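Local coordinates for protein CalS13 (Micromonospora echinospora, PDB 4ZAS) that probably transfers an amino group to a nucleotide-linked keto sugar, as a pyridoxal phosphate-dependent aminotransferase of the DegT/DnrJ/EryC1 family, at residues Y240-E252 and Y262-N274. Sequence-based numbering, arbitrary orientation.
Sequences YDRLRLRRWLGIE and YDVAEWGYRFILN
Glu266 faces two arginines of helix 237-247 and can be followed outward atom by atom. The bond from CA to CB is directed toward 240-252, and the chain runs out extended beyond CG (chi2 169°), which carries the carboxylate to the guanidinium groups. CD lies 3.4 Å from Arg242 NH1. OE2 lies at the edge of the Arg242 guanidinium, in its plane, forming a salt bridge 2.7 Å from NH1; the two planes are only 17° apart. OE1 receives Arg246 NE at 3.4 Å, a weak hydrogen bond within a salt bridge, the guanidinium and carboxylate planes 82° apart. OE1 also lies near Arg242 NH1 and Arg246 NH2, unbonded; Arg246 NH1 and NH2 hydrogen-bond to Ser91 OG and Arg95 O. With the carboxylate gone, as in an alanine here, Arg242 would probably lose this countercharge and Arg246 NE its weak acceptor.

Beyond the carboxylate the contact is carried by backbone bonds. Tyr269 N donates to Arg246 O at 2.8 Å and Phe271 N to Arg247 O. Leu249 N donates to Tyr269 O at 2.7 Å, consistent with the single bridge of Trp248 with Arg270. The type I' turn from Trp248 to Ile251 brings Gly250 against Glu266 O, where a side chain would clash. Arg270 CD meets the Trp248 ring edge at CZ3, 3.4 Å away. The salt bridges and backbone bonds join 262-274 to 240-252, consistent with holding Arg270 where its guanidinium meets Glu55 and the pyridoxal-lysine of the second subunit.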
loop_
_atom_site.group_PDB
_atom_site.type_symbol
_atom_site.label_atom_id
_atom_site.label_comp_id
_atom_site.label_asym_id
_atom_site.label_seq_id
_atom_site.Cartn_x
_atom_site.Cartn_y
_atom_site.Cartn_z
ATOM N N TYR A 240 -7.331 14.480 11.663
ATOM C CA TYR A 240 -6.532 13.416 12.251
ATOM C C TYR A 240 -7.381 12.169 12.535
ATOM O O TYR A 240 -6.987 11.058 12.193
ATOM C CB TYR A 240 -5.868 13.879 13.544
ATOM C CG TYR A 240 -5.165 12.756 14.269
ATOM C CD1 TYR A 240 -3.893 12.349 13.883
ATOM C CD2 TYR A 240 -5.779 12.081 15.326
ATOM C CE1 TYR A 240 -3.240 11.323 14.541
ATOM C CE2 TYR A 240 -5.132 11.049 15.985
ATOM C CZ TYR A 240 -3.860 10.676 15.586
ATOM O OH TYR A 240 -3.204 9.658 16.234
ATOM N N ASP A 241 -8.532 12.354 13.175
ATOM C CA ASP A 241 -9.427 11.235 13.454
ATOM C C ASP A 241 -9.839 10.570 12.144
ATOM O O ASP A 241 -9.748 9.349 12.005
ATOM C CB ASP A 241 -10.666 11.688 14.227
ATOM C CG ASP A 241 -10.346 12.107 15.659
ATOM O OD1 ASP A 241 -9.273 11.718 16.167
ATOM O OD2 ASP A 241 -11.170 12.822 16.279
ATOM N N ARG A 242 -10.247 11.381 11.173
ATOM C CA ARG A 242 -10.747 10.854 9.911
ATOM C C ARG A 242 -9.726 10.029 9.126
ATOM O O ARG A 242 -10.068 9.013 8.529
ATOM C CB ARG A 242 -11.266 11.982 9.022
ATOM C CG ARG A 242 -12.046 11.432 7.842
ATOM C CD ARG A 242 -12.754 12.501 7.043
ATOM N NE ARG A 242 -13.420 13.504 7.872
ATOM C CZ ARG A 242 -14.687 13.431 8.264
ATOM N NH1 ARG A 242 -15.444 12.403 7.904
ATOM N NH2 ARG A 242 -15.198 14.398 9.014
ATOM N N LEU A 243 -8.476 10.469 9.116
ATOM C CA LEU A 243 -7.468 9.783 8.331
ATOM C C LEU A 243 -7.033 8.508 9.003
ATOM O O LEU A 243 -6.694 7.537 8.332
ATOM C CB LEU A 243 -6.270 10.691 8.079
ATOM C CG LEU A 243 -6.200 11.046 6.600
ATOM C CD1 LEU A 243 -7.521 11.609 6.212
ATOM C CD2 LEU A 243 -5.088 12.030 6.277
ATOM N N ARG A 244 -7.042 8.516 10.332
ATOM C CA ARG A 244 -6.670 7.341 11.102
ATOM C C ARG A 244 -7.715 6.252 10.804
ATOM O O ARG A 244 -7.386 5.072 10.631
ATOM C CB ARG A 244 -6.622 7.670 12.594
ATOM C CG ARG A 244 -5.571 6.912 13.370
ATOM C CD ARG A 244 -5.407 7.444 14.794
ATOM N NE ARG A 244 -6.030 6.539 15.762
ATOM C CZ ARG A 244 -5.427 5.475 16.293
ATOM N NH1 ARG A 244 -4.177 5.178 15.965
ATOM N NH2 ARG A 244 -6.071 4.703 17.158
ATOM N N LEU A 245 -8.967 6.692 10.671
ATOM C CA LEU A 245 -10.073 5.827 10.325
ATOM C C LEU A 245 -9.905 5.204 8.953
ATOM O O LEU A 245 -10.014 3.982 8.811
ATOM C CB LEU A 245 -11.391 6.609 10.346
ATOM C CG LEU A 245 -12.423 6.332 11.428
ATOM C CD1 LEU A 245 -13.653 7.163 11.167
ATOM C CD2 LEU A 245 -12.777 4.852 11.414
ATOM N N ARG A 246 -9.689 6.042 7.939
ATOM C CA ARG A 246 -9.606 5.540 6.573
ATOM C C ARG A 246 -8.320 4.765 6.349
ATOM O O ARG A 246 -8.148 4.117 5.314
ATOM C CB ARG A 246 -9.712 6.670 5.563
ATOM C CG ARG A 246 -11.016 7.375 5.615
ATOM C CD ARG A 246 -11.136 8.388 4.509
ATOM N NE ARG A 246 -12.428 9.068 4.577
ATOM C CZ ARG A 246 -12.833 9.981 3.704
ATOM N NH1 ARG A 246 -12.034 10.334 2.707
ATOM N NH2 ARG A 246 -14.030 10.535 3.828
ATOM N N ARG A 247 -7.399 4.865 7.301
ATOM C CA ARG A 247 -6.149 4.147 7.190
ATOM C C ARG A 247 -6.356 2.643 7.301
ATOM O O ARG A 247 -5.612 1.865 6.702
ATOM C CB ARG A 247 -5.168 4.616 8.255
ATOM C CG ARG A 247 -3.854 3.905 8.172
ATOM C CD ARG A 247 -2.885 4.389 9.195
ATOM N NE ARG A 247 -3.357 4.279 10.567
ATOM C CZ ARG A 247 -2.593 4.625 11.599
ATOM N NH1 ARG A 247 -1.362 5.081 11.362
ATOM N NH2 ARG A 247 -3.035 4.515 12.851
ATOM N N TRP A 248 -7.371 2.244 8.070
ATOM C CA TRP A 248 -7.679 0.837 8.300
ATOM C C TRP A 248 -9.157 0.551 7.984
ATOM O O TRP A 248 -9.967 0.262 8.867
ATOM C CB TRP A 248 -7.304 0.453 9.750
ATOM C CG TRP A 248 -7.658 -0.962 10.125
ATOM C CD1 TRP A 248 -8.663 -1.371 10.972
ATOM C CD2 TRP A 248 -7.064 -2.154 9.615
ATOM N NE1 TRP A 248 -8.705 -2.746 11.037
ATOM C CE2 TRP A 248 -7.737 -3.250 10.208
ATOM C CE3 TRP A 248 -6.027 -2.404 8.715
ATOM C CZ2 TRP A 248 -7.399 -4.571 9.933
ATOM C CZ3 TRP A 248 -5.683 -3.718 8.450
ATOM C CH2 TRP A 248 -6.367 -4.786 9.056
ATOM N N LEU A 249 -9.492 0.643 6.700
ATOM C CA LEU A 249 -10.790 0.209 6.164
ATOM C C LEU A 249 -12.045 0.862 6.742
ATOM O O LEU A 249 -13.153 0.395 6.465
ATOM C CB LEU A 249 -10.934 -1.305 6.306
ATOM C CG LEU A 249 -9.813 -2.048 5.581
ATOM C CD1 LEU A 249 -9.467 -3.311 6.302
ATOM C CD2 LEU A 249 -10.203 -2.342 4.137
ATOM N N GLY A 250 -11.896 1.948 7.496
ATOM C CA GLY A 250 -13.060 2.607 8.063
ATOM C C GLY A 250 -13.634 1.844 9.249
ATOM O O GLY A 250 -14.797 2.005 9.623
ATOM N N ILE A 251 -12.797 0.998 9.833
ATOM C CA ILE A 251 -13.155 0.188 10.982
ATOM C C ILE A 251 -12.659 0.875 12.241
ATOM O O ILE A 251 -11.455 1.112 12.401
ATOM C CB ILE A 251 -12.570 -1.231 10.874
ATOM C CG1 ILE A 251 -13.160 -1.961 9.670
ATOM C CG2 ILE A 251 -12.835 -2.042 12.147
ATOM C CD1 ILE A 251 -12.482 -3.288 9.390
ATOM N N GLU A 252 -13.600 1.195 13.124
ATOM C CA GLU A 252 -13.290 1.745 14.437
ATOM C C GLU A 252 -12.490 0.683 15.182
ATOM O O GLU A 252 -13.023 -0.388 15.473
ATOM C CB GLU A 252 -14.567 2.045 15.210
ATOM C CG GLU A 252 -15.497 3.024 14.543
ATOM C CD GLU A 252 -14.906 4.400 14.402
ATOM O OE1 GLU A 252 -14.110 4.800 15.282
ATOM O OE2 GLU A 252 -15.259 5.087 13.419
ATOM N N TYR A 262 -19.612 -3.990 15.086
ATOM C CA TYR A 262 -18.985 -2.758 14.591
ATOM C C TYR A 262 -19.632 -2.306 13.284
ATOM O O TYR A 262 -20.257 -3.105 12.597
ATOM C CB TYR A 262 -17.474 -2.943 14.382
ATOM C CG TYR A 262 -17.034 -3.929 13.306
ATOM C CD1 TYR A 262 -16.977 -5.296 13.553
ATOM C CD2 TYR A 262 -16.640 -3.485 12.057
ATOM C CE1 TYR A 262 -16.550 -6.203 12.567
ATOM C CE2 TYR A 262 -16.205 -4.372 11.066
ATOM C CZ TYR A 262 -16.166 -5.731 11.325
ATOM O OH TYR A 262 -15.744 -6.606 10.344
ATOM N N ASP A 263 -19.481 -1.029 12.941
ATOM C CA ASP A 263 -20.041 -0.492 11.695
ATOM C C ASP A 263 -19.012 0.286 10.910
ATOM O O ASP A 263 -18.113 0.880 11.495
ATOM C CB ASP A 263 -21.235 0.415 11.966
ATOM C CG ASP A 263 -21.823 1.006 10.685
ATOM O OD1 ASP A 263 -22.235 0.237 9.787
ATOM O OD2 ASP A 263 -21.853 2.249 10.567
ATOM N N VAL A 264 -19.131 0.274 9.587
ATOM C CA VAL A 264 -18.257 1.089 8.747
ATOM C C VAL A 264 -19.067 2.154 8.059
ATOM O O VAL A 264 -19.882 1.836 7.193
ATOM C CB VAL A 264 -17.523 0.265 7.692
ATOM C CG1 VAL A 264 -16.601 1.200 6.920
ATOM C CG2 VAL A 264 -16.720 -0.883 8.340
ATOM N N ALA A 265 -18.856 3.413 8.434
ATOM C CA ALA A 265 -19.614 4.512 7.838
ATOM C C ALA A 265 -18.882 5.132 6.651
ATOM O O ALA A 265 -19.504 5.646 5.721
ATOM C CB ALA A 265 -19.906 5.556 8.872
ATOM N N GLU A 266 -17.554 5.112 6.706
ATOM C CA GLU A 266 -16.726 5.629 5.622
ATOM C C GLU A 266 -15.731 4.573 5.232
ATOM O O GLU A 266 -14.782 4.316 5.983
ATOM C CB GLU A 266 -15.978 6.891 6.032
ATOM C CG GLU A 266 -16.858 8.026 6.422
ATOM C CD GLU A 266 -16.078 9.141 7.050
ATOM O OE1 GLU A 266 -14.830 9.077 7.026
ATOM O OE2 GLU A 266 -16.715 10.079 7.575
ATOM N N TRP A 267 -15.913 3.994 4.047
ATOM C CA TRP A 267 -15.057 2.894 3.631
ATOM C C TRP A 267 -13.610 3.421 3.558
ATOM O O TRP A 267 -13.383 4.606 3.372
ATOM C CB TRP A 267 -15.520 2.279 2.295
ATOM C CG TRP A 267 -15.413 3.207 1.082
ATOM C CD1 TRP A 267 -16.411 3.937 0.512
ATOM C CD2 TRP A 267 -14.235 3.470 0.303
ATOM N NE1 TRP A 267 -15.935 4.640 -0.561
ATOM C CE2 TRP A 267 -14.604 4.366 -0.716
ATOM C CE3 TRP A 267 -12.906 3.035 0.376
ATOM C CZ2 TRP A 267 -13.694 4.842 -1.655
ATOM C CZ3 TRP A 267 -12.009 3.503 -0.561
ATOM C CH2 TRP A 267 -12.406 4.402 -1.564
ATOM N N GLY A 268 -12.639 2.539 3.764
ATOM C CA GLY A 268 -11.265 2.969 3.842
ATOM C C GLY A 268 -10.314 2.099 3.056
ATOM O O GLY A 268 -10.723 1.333 2.177
ATOM N N TYR A 269 -9.033 2.224 3.388
ATOM C CA TYR A 269 -7.970 1.581 2.648
ATOM C C TYR A 269 -7.205 0.714 3.620
ATOM O O TYR A 269 -7.599 0.569 4.780
ATOM C CB TYR A 269 -7.056 2.623 1.987
ATOM C CG TYR A 269 -7.805 3.719 1.230
ATOM C CD1 TYR A 269 -8.373 4.803 1.902
ATOM C CD2 TYR A 269 -7.983 3.642 -0.156
ATOM C CE1 TYR A 269 -9.074 5.774 1.218
ATOM C CE2 TYR A 269 -8.684 4.624 -0.845
ATOM C CZ TYR A 269 -9.224 5.679 -0.150
ATOM O OH TYR A 269 -9.926 6.648 -0.822
ATOM N N ARG A 270 -6.105 0.143 3.153
ATOM C CA ARG A 270 -5.288 -0.726 3.984
ATOM C C ARG A 270 -3.854 -0.224 3.838
ATOM O O ARG A 270 -3.067 -0.730 3.032
ATOM C CB ARG A 270 -5.495 -2.186 3.560
ATOM C CG ARG A 270 -4.452 -3.224 3.929
ATOM C CD ARG A 270 -4.177 -3.341 5.396
ATOM N NE ARG A 270 -3.752 -4.710 5.697
ATOM C CZ ARG A 270 -2.538 -5.073 6.087
ATOM N NH1 ARG A 270 -1.577 -4.173 6.236
ATOM N NH2 ARG A 270 -2.291 -6.349 6.328
ATOM N N PHE A 271 -3.555 0.805 4.629
ATOM C CA PHE A 271 -2.374 1.637 4.467
ATOM C C PHE A 271 -1.480 1.648 5.704
ATOM O O PHE A 271 -0.517 2.393 5.752
ATOM C CB PHE A 271 -2.787 3.086 4.164
ATOM C CG PHE A 271 -3.259 3.326 2.745
ATOM C CD1 PHE A 271 -2.994 2.416 1.736
ATOM C CD2 PHE A 271 -3.958 4.490 2.425
ATOM C CE1 PHE A 271 -3.432 2.656 0.426
ATOM C CE2 PHE A 271 -4.396 4.726 1.127
ATOM C CZ PHE A 271 -4.138 3.801 0.126
ATOM N N ILE A 272 -1.758 0.798 6.682
ATOM C CA ILE A 272 -1.013 0.844 7.933
ATOM C C ILE A 272 0.471 0.506 7.736
ATOM O O ILE A 272 0.835 -0.250 6.837
ATOM C CB ILE A 272 -1.666 -0.082 8.973
ATOM C CG1 ILE A 272 -1.764 -1.510 8.445
ATOM C CG2 ILE A 272 -3.060 0.409 9.300
ATOM C CD1 ILE A 272 -1.915 -2.541 9.533
ATOM N N LEU A 273 1.314 1.099 8.580
ATOM C CA LEU A 273 2.742 0.788 8.653
ATOM C C LEU A 273 2.918 -0.300 9.685
ATOM O O LEU A 273 2.330 -0.214 10.757
ATOM C CB LEU A 273 3.544 2.031 9.057
ATOM C CG LEU A 273 5.057 1.888 9.237
ATOM C CD1 LEU A 273 5.737 1.918 7.888
ATOM C CD2 LEU A 273 5.642 2.967 10.153
ATOM N N ASN A 274 3.763 -1.292 9.428
ATOM C CA ASN A 274 3.830 -2.392 10.382
ATOM C C ASN A 274 4.926 -2.204 11.417
ATOM O O ASN A 274 5.713 -1.250 11.343
ATOM C CB ASN A 274 3.982 -3.742 9.662
ATOM C CG ASN A 274 5.314 -3.919 8.937
ATOM O OD1 ASN A 274 6.315 -3.212 9.172
ATOM N ND2 ASN A 274 5.335 -4.922 8.050
#